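Local coordinates for putative Lipoprotein (Clostridium perfringens, PDB 5J7R), which is a putative lipoprotein of uncertain function whose sequence family is linked to sporulation and spore germination, and two copies of which meet here across a two-fold symmetric interface, at the interface of chains A and B. Numbering follows the deposited sequence. Chains: chain A/B, Putative Lipoprotein.

Contact 1: the interface of chains A and B. Residues chain A 63, 76, 116, 119-120, 123; chain B 28-30, 42.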
# COMPACT_ATOMS: atom_id res chain seq x y z
N LEU A 63 -12.15 6.54 -9.86
CA LEU A 63 -12.76 7.72 -10.49
C LEU A 63 -13.49 7.33 -11.77
O LEU A 63 -14.57 7.82 -12.04
CB LEU A 63 -11.72 8.82 -10.79
CG LEU A 63 -11.05 9.50 -9.62
CD1 LEU A 63 -9.97 10.45 -10.10
CD2 LEU A 63 -12.06 10.25 -8.76
N ILE A 76 -16.73 12.29 -13.74
CA ILE A 76 -15.74 13.21 -14.30
C ILE A 76 -15.04 12.67 -15.56
O ILE A 76 -14.38 13.43 -16.27
CB ILE A 76 -14.68 13.64 -13.25
CG1 ILE A 76 -13.91 12.45 -12.69
CG2 ILE A 76 -15.37 14.41 -12.13
CD1 ILE A 76 -12.79 12.84 -11.76
N GLY A 116 -10.86 17.44 -10.26
CA GLY A 116 -11.21 16.20 -9.55
C GLY A 116 -10.09 15.17 -9.56
O GLY A 116 -9.82 14.52 -8.55
N ALA A 119 -7.26 16.74 -7.31
CA ALA A 119 -7.62 16.68 -5.90
C ALA A 119 -7.52 15.25 -5.38
O ALA A 119 -7.11 15.02 -4.25
CB ALA A 119 -9.01 17.23 -5.67
N THR A 120 -7.90 14.29 -6.22
CA THR A 120 -7.86 12.89 -5.83
C THR A 120 -6.43 12.36 -5.76
O THR A 120 -6.03 11.79 -4.75
CB THR A 120 -8.67 12.02 -6.80
OG1 THR A 120 -10.02 12.52 -6.87
CG2 THR A 120 -8.69 10.56 -6.36
N GLN A 123 -3.56 13.59 -3.14
CA GLN A 123 -3.69 13.09 -1.77
C GLN A 123 -2.44 12.27 -1.48
O GLN A 123 -2.05 12.12 -0.33
CB GLN A 123 -4.94 12.22 -1.59
CG GLN A 123 -6.22 12.98 -1.34
CD GLN A 123 -7.48 12.09 -1.28
OE1 GLN A 123 -8.29 12.21 -0.36
NE2 GLN A 123 -7.64 11.21 -2.25
N SER B 28 -10.43 10.23 0.00
CA SER B 28 -11.55 10.74 -0.77
C SER B 28 -11.36 10.72 -2.29
O SER B 28 -10.24 10.80 -2.81
CB SER B 28 -11.99 12.16 -0.30
OG SER B 28 -10.99 12.75 0.53
N LEU B 29 -12.49 10.53 -2.95
CA LEU B 29 -12.58 10.57 -4.39
C LEU B 29 -13.36 11.84 -4.67
O LEU B 29 -14.42 12.05 -4.07
CB LEU B 29 -13.34 9.38 -4.96
CG LEU B 29 -12.69 8.03 -4.79
CD1 LEU B 29 -13.65 6.98 -5.31
CD2 LEU B 29 -11.35 7.95 -5.52
N TYR B 30 -12.83 12.68 -5.55
CA TYR B 30 -13.48 13.93 -5.89
C TYR B 30 -14.18 13.83 -7.22
O TYR B 30 -13.54 13.66 -8.25
CB TYR B 30 -12.47 15.07 -5.94
CG TYR B 30 -11.89 15.39 -4.60
CD1 TYR B 30 -10.79 14.72 -4.12
CD2 TYR B 30 -12.44 16.40 -3.80
CE1 TYR B 30 -10.25 15.01 -2.89
CE2 TYR B 30 -11.90 16.72 -2.56
CZ TYR B 30 -10.80 16.01 -2.11
OH TYR B 30 -10.25 16.28 -0.89
N ILE B 42 -16.19 20.50 -7.12
CA ILE B 42 -15.95 19.08 -6.86
C ILE B 42 -16.30 18.76 -5.40
O ILE B 42 -16.03 19.56 -4.51
CB ILE B 42 -14.49 18.68 -7.20
CG1 ILE B 42 -13.48 19.52 -6.41
CG2 ILE B 42 -14.24 18.83 -8.69
CD1 ILE B 42 -12.03 19.17 -6.68

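Contact 2: the interface of chains A and B. Residues chain A 27-30, 47; chain B 59, 63, 119-120, 123.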
# COMPACT_ATOMS: atom_id res chain seq x y z
N LEU A 27 9.05 -7.91 -3.24
CA LEU A 27 8.45 -9.23 -3.08
C LEU A 27 8.78 -10.16 -4.24
O LEU A 27 9.47 -9.80 -5.18
CB LEU A 27 6.93 -9.10 -3.13
CG LEU A 27 6.25 -8.21 -2.11
CD1 LEU A 27 4.76 -8.05 -2.40
CD2 LEU A 27 6.46 -8.75 -0.71
N SER A 28 8.19 -11.35 -4.18
CA SER A 28 8.34 -12.35 -5.23
C SER A 28 7.03 -12.89 -5.80
O SER A 28 5.99 -12.93 -5.13
CB SER A 28 9.27 -13.52 -4.78
OG SER A 28 9.47 -13.51 -3.38
N LEU A 29 7.12 -13.22 -7.08
CA LEU A 29 6.05 -13.85 -7.81
C LEU A 29 6.55 -15.25 -8.06
O LEU A 29 7.68 -15.43 -8.53
CB LEU A 29 5.79 -13.17 -9.15
CG LEU A 29 5.26 -11.75 -9.09
CD1 LEU A 29 5.18 -11.22 -10.51
CD2 LEU A 29 3.89 -11.69 -8.41
N TYR A 30 5.73 -16.24 -7.72
CA TYR A 30 6.09 -17.63 -7.90
C TYR A 30 5.44 -18.21 -9.12
O TYR A 30 4.22 -18.33 -9.18
CB TYR A 30 5.71 -18.45 -6.68
CG TYR A 30 6.50 -18.09 -5.46
CD1 TYR A 30 6.11 -17.06 -4.64
CD2 TYR A 30 7.67 -18.79 -5.12
CE1 TYR A 30 6.83 -16.73 -3.51
CE2 TYR A 30 8.40 -18.47 -3.99
CZ TYR A 30 7.97 -17.43 -3.19
OH TYR A 30 8.67 -17.07 -2.07
N ILE A 47 9.49 -8.83 -7.81
CA ILE A 47 8.60 -7.72 -8.20
C ILE A 47 8.73 -6.61 -7.16
O ILE A 47 8.59 -6.85 -5.98
CB ILE A 47 7.14 -8.22 -8.43
CG1 ILE A 47 6.23 -7.10 -8.97
CG2 ILE A 47 6.53 -8.85 -7.18
CD1 ILE A 47 4.96 -7.61 -9.62
N LEU B 59 -0.69 -8.41 -7.12
CA LEU B 59 0.06 -9.67 -7.21
C LEU B 59 -0.64 -10.69 -8.10
O LEU B 59 0.01 -11.29 -8.96
CB LEU B 59 0.32 -10.28 -5.83
CG LEU B 59 1.25 -9.49 -4.90
CD1 LEU B 59 1.30 -10.12 -3.51
CD2 LEU B 59 2.64 -9.40 -5.49
N LEU B 63 0.64 -12.31 -11.65
CA LEU B 63 0.75 -13.74 -11.96
C LEU B 63 0.07 -14.05 -13.30
O LEU B 63 0.59 -14.82 -14.08
CB LEU B 63 0.13 -14.62 -10.85
CG LEU B 63 0.82 -14.63 -9.50
CD1 LEU B 63 0.01 -15.44 -8.50
CD2 LEU B 63 2.23 -15.18 -9.59
N ALA B 119 1.98 -19.39 -2.56
CA ALA B 119 3.28 -18.85 -2.20
C ALA B 119 3.33 -17.35 -2.45
O ALA B 119 3.94 -16.61 -1.68
CB ALA B 119 4.39 -19.55 -2.97
N THR B 120 2.68 -16.90 -3.52
CA THR B 120 2.68 -15.48 -3.86
C THR B 120 1.79 -14.68 -2.91
O THR B 120 2.24 -13.70 -2.34
CB THR B 120 2.20 -15.27 -5.30
OG1 THR B 120 3.03 -16.03 -6.19
CG2 THR B 120 2.25 -13.79 -5.68
N GLN B 123 2.46 -14.15 1.08
CA GLN B 123 3.50 -13.19 1.42
C GLN B 123 2.84 -12.07 2.23
O GLN B 123 3.49 -11.40 3.01
CB GLN B 123 4.18 -12.60 0.18
CG GLN B 123 5.29 -13.45 -0.41
CD GLN B 123 5.87 -12.89 -1.72
OE1 GLN B 123 7.09 -12.81 -1.88
NE2 GLN B 123 5.01 -12.52 -2.66

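Contact 1: the interface of chains A and B
The ring of B:Tyr30 lies against A:Ala119, whose methyl CB sits over one face 3.6 Å from the ring centroid in a CH-pi contact. The methyl is displaced toward the rim, nearer the CD1 side, where CB and CD1 are 3.5 Å apart. A:Ala119 O also touches the ring at CE1, so the last turn of helix 107-121 supports the tyrosine through both a side chain and its backbone. B:Tyr30 takes up this position with CG anti to its carbonyl carbon (chi1 -67°) and the ring turned nearly upright at chi2 86°.

The same ring meets A:Thr120 differently: OG1 comes to its edge, in the plane, and the two side chains run past each other in opposite directions. This hydroxyl works twice. It accepts the backbone N-H of B:Tyr30, OG1 to N 3.1 Å and fairly straight at 164°, and donates within its own helix to A:Gly116 O. That second bond, 2.6 Å from OG1 to O, should fix the rotation of the hydroxyl and leave its oxygen to accept from the strand. A:Gly116 meets B:Tyr30 with its CA, 4.0 Å from CB, and its bare backbone probably makes room for the tyrosine.

Toward A:Gln123 the contact stays well bonded, to B:Ser28; toward B:Ile42 and A:Ile76 it thins. B:Ile42 touches A:Ala119 with CD1, CD1 to CB 3.7 Å, and has 5 Å² of its surface hidden by chain A. On another flank A:Leu63 CD2 and A:Ile76 CD1 each come to 3.7 Å from B:Tyr30 O; A:Ile76 loses no measurable surface to the partner.

As a worked example of strand-on-helix docking, the patch combines an aromatic face seated on an alanine with a threonine that reads the strand backbone. It joins strand 24-32 of chain B to helix 107-121 of chain A, and probably helps hold the pair together if this dimer forms outside the crystal.

Contact 2: the interface of chains A and B
A:Ser28 meets the side-chain amide of B:Gln123 head-on: both backbone polar groups of the serine are matched by the two ends of one amide, much as a neighbouring strand would match them. The glutamine comes up from just beyond helix 107-121 of its chain, extended past CG (chi2 175°), which carries the amide across to the strand. Its carbonyl OE1 takes the N-H of A:Ser28 in plane on a lone pair, N to OE1 2.9 Å. At the other end NE2 donates to A:Ser28 O, 2.7 Å away; the acceptor lies 30° out of the amide plane, so this bond is skewed. NE2 also donates to B:Thr120 O, at 3.0 Å, a bond inside its own chain that should limit rotation of the amide and present it to the strand.

Beside this polar pairing lies a leucine cluster, ordered by the angles at which branches meet. A:Leu27 and B:Leu59 cross at about a right angle, CD1 of the first touching CD2 of the second at 4.0 Å. A:Leu29 approaches the same B:Leu59 methyl obliquely, CD2 to CD2 3.9 Å. It points toward helix 51-65 and helix 107-121 together, because its CD2 also rests on B:Thr120 CG2, 3.8 Å away. Beyond A:Leu29, A:Tyr30 lies with its ring face on B:Ala119. A:Ile47, from the adjoining strand 42-50, is no more than a light outer contact on B:Leu59.

The example shows how alternation along a strand shares out the work: the leucines supply branched tips to the helices, while A:Ser28 between them offers its backbone and hydroxyl to an amide. That hydroxyl nearly eclipses its own backbone N (chi1 15°), placing both donors near one acceptor, and A:Ser28 OG reaches B:Gln123 OE1 at 2.9 Å, tilted from the amide carbonyl plane rather than lying in it.

Contact 1 and contact 2 are two-fold related, their C-alpha centres about 31 Å apart. In each, strand 24-32 of one chain lies on helix 107-121 of the other, with helix 51-65 alongside, and residues 28, 29, 30, 63, 119, 120 and 123 recur with the chains exchanged. The two differ in the part of the repeated docking they sample: contact 1 includes the glycine side of the helix and B:Ile42, contact 2 the A:Leu27 and B:Leu59 margin. Each chain both lends and receives a strand, a reciprocal docking that resembles a swap, though the structure alone does not show a closed monomer or the oligomer in the cell.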